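CurM Sulfotransferase (Moorea producta, PDB 4GBM) probably transfers a sulfonate group from PAPS to an intermediate of curacin biosynthesis, leaving PAP. Local coordinates at residues S39-S43 and V169-F173. The protein carries 2 engineered substitutions. Where two conformers were deposited one is given. Numbering follows the deposited sequence.
With A3P (adenosine-3'-5'-diphosphate), chain G.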
# COMPACT_ATOMS: atom_id res chain seq x y z
N SER A 39 -5.62 1.32 0.41
CA SER A 39 -6.24 1.27 -0.91
C SER A 39 -6.71 -0.12 -1.26
O SER A 39 -6.31 -1.10 -0.63
CB SER A 39 -5.24 1.71 -1.99
OG SER A 39 -4.22 0.73 -2.15
N SER A 40 -7.56 -0.19 -2.27
CA SER A 40 -7.86 -1.44 -2.96
C SER A 40 -6.62 -1.87 -3.74
O SER A 40 -5.80 -1.02 -4.11
CB SER A 40 -9.05 -1.21 -3.91
OG SER A 40 -9.17 -2.25 -4.87
N PRO A 41 -6.48 -3.18 -4.02
CA PRO A 41 -5.46 -3.61 -4.98
C PRO A 41 -5.56 -2.85 -6.31
O PRO A 41 -6.64 -2.38 -6.68
CB PRO A 41 -5.84 -5.08 -5.21
CG PRO A 41 -6.34 -5.51 -3.88
CD PRO A 41 -7.17 -4.34 -3.41
N ARG A 42 -4.43 -2.74 -7.00
CA ARG A 42 -4.34 -2.20 -8.38
C ARG A 42 -4.67 -0.70 -8.50
O ARG A 42 -5.10 -0.24 -9.55
CB ARG A 42 -5.21 -3.02 -9.38
CG ARG A 42 -5.19 -4.54 -9.19
CD ARG A 42 -3.77 -5.08 -9.11
NE ARG A 42 -2.98 -4.81 -10.32
CZ ARG A 42 -1.71 -5.16 -10.45
NH1 ARG A 42 -1.05 -4.91 -11.58
NH2 ARG A 42 -1.09 -5.78 -9.44
N SER A 43 -4.45 0.04 -7.42
CA SER A 43 -4.83 1.46 -7.37
C SER A 43 -3.66 2.42 -7.52
O SER A 43 -3.82 3.63 -7.31
CB SER A 43 -5.60 1.77 -6.08
OG SER A 43 -6.80 1.00 -6.02
N VAL A 169 -9.65 -0.78 -11.80
CA VAL A 169 -9.20 -1.77 -10.83
C VAL A 169 -9.66 -3.16 -11.23
O VAL A 169 -8.88 -4.11 -11.19
CB VAL A 169 -9.68 -1.42 -9.41
CG1 VAL A 169 -9.44 -2.60 -8.45
CG2 VAL A 169 -8.95 -0.18 -8.91
N ILE A 170 -10.92 -3.28 -11.66
CA ILE A 170 -11.47 -4.58 -12.04
C ILE A 170 -10.74 -5.18 -13.25
O ILE A 170 -10.34 -6.35 -13.22
CB ILE A 170 -13.00 -4.51 -12.26
CG1 ILE A 170 -13.70 -4.29 -10.92
CG2 ILE A 170 -13.51 -5.81 -12.89
CD1 ILE A 170 -15.12 -3.78 -11.05
N GLU A 171 -10.54 -4.37 -14.29
CA GLU A 171 -9.84 -4.83 -15.49
C GLU A 171 -8.44 -5.32 -15.13
O GLU A 171 -8.00 -6.37 -15.62
CB GLU A 171 -9.77 -3.71 -16.53
CG GLU A 171 -9.19 -4.12 -17.89
CD GLU A 171 -7.66 -4.08 -17.94
OE1 GLU A 171 -7.04 -3.35 -17.15
OE2 GLU A 171 -7.08 -4.78 -18.80
N SER A 172 -7.75 -4.58 -14.27
CA SER A 172 -6.39 -4.92 -13.89
C SER A 172 -6.36 -6.21 -13.06
O SER A 172 -5.57 -7.12 -13.33
CB SER A 172 -5.76 -3.76 -13.10
OG SER A 172 -4.48 -4.12 -12.63
N PHE A 173 -7.22 -6.29 -12.05
CA PHE A 173 -7.29 -7.46 -11.17
C PHE A 173 -7.52 -8.76 -11.97
O PHE A 173 -6.84 -9.77 -11.75
CB PHE A 173 -8.39 -7.23 -10.13
CG PHE A 173 -8.43 -8.25 -9.02
CD1 PHE A 173 -9.05 -9.48 -9.22
CD2 PHE A 173 -7.88 -7.96 -7.78
CE1 PHE A 173 -9.12 -10.41 -8.19
CE2 PHE A 173 -7.95 -8.89 -6.73
CZ PHE A 173 -8.57 -10.12 -6.95
P1 A3P G . -1.67 -2.50 -14.17
O1P A3P G . -2.28 -3.87 -14.00
O2P A3P G . -0.20 -2.53 -14.49
O3P A3P G . -2.49 -1.59 -15.04
P2 A3P G . -0.80 -1.37 -7.10
O4P A3P G . -1.73 -0.75 -6.10
O5P A3P G . -0.96 -2.85 -7.29
O6P A3P G . 0.63 -0.94 -6.92
O5' A3P G . -1.28 -0.77 -8.52
C5' A3P G . -0.75 -1.32 -9.73
C4' A3P G . -1.17 -0.40 -10.85
O4' A3P G . -0.43 0.82 -10.74
C3' A3P G . -0.79 -0.94 -12.21
O3' A3P G . -1.78 -1.87 -12.67
C2' A3P G . -0.73 0.35 -13.03
O2' A3P G . -2.02 0.68 -13.56
C1' A3P G . -0.34 1.43 -12.02
N9 A3P G . 1.06 1.87 -12.25
C8 A3P G . 2.19 1.19 -12.00
N7 A3P G . 3.29 1.90 -12.38
C5 A3P G . 2.84 3.07 -12.88
C6 A3P G . 3.44 4.29 -13.47
N6 A3P G . 4.78 4.40 -13.57
N1 A3P G . 2.59 5.27 -13.88
C2 A3P G . 1.25 5.17 -13.76
N3 A3P G . 0.64 4.09 -13.24
C4 A3P G . 1.37 3.05 -12.79
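Arg42 carries the largest share of this buried contact. It sits in the loop between strand 35-39 and helix 45-53, and its side chain runs along helix 166-175. Its NE donates a hydrogen bond to Ser172 OG at 2.8 Å. The two side chains then meet on one phosphate of A3P. Arg42 NH1 donates to A3P O1P at 2.9 Å, and Ser172 OG donates to the same O1P at 2.6 Å. The guanidinium, the hydroxyl and O1P of the 3'-phosphate thus form a closed hydrogen-bonded ring. Arg42 NH1 also bonds to the backbone oxygen of Asp269.

The methyls of Val169, about one helical turn before Ser172 and Phe173, pack against the loop, mostly on its oxygens. CG1 of Val169 lies 3.3 Å from Pro41 O and 3.6 Å from Ser40 OG, and its CG2 lies 3.9 Å from Arg42 O. The apolar pair is looser: Phe173 CD2 is 4.4 Å from Pro41 CB. Trp197 of helix 189-208 touches both Ser40 and Val169.

At the 5'-phosphate, Ser43 N makes a weak hydrogen bond to A3P O4P at 3.1 Å. The contact joins the 5'-phosphosulfate-binding loop, with Arg42 at the position of its usual lysine, to the helix carrying the serine of the 3'-phosphate-binding motif. This loop is the sulfotransferase counterpart of the P-loop, in a fold related to the P-loop NTPases.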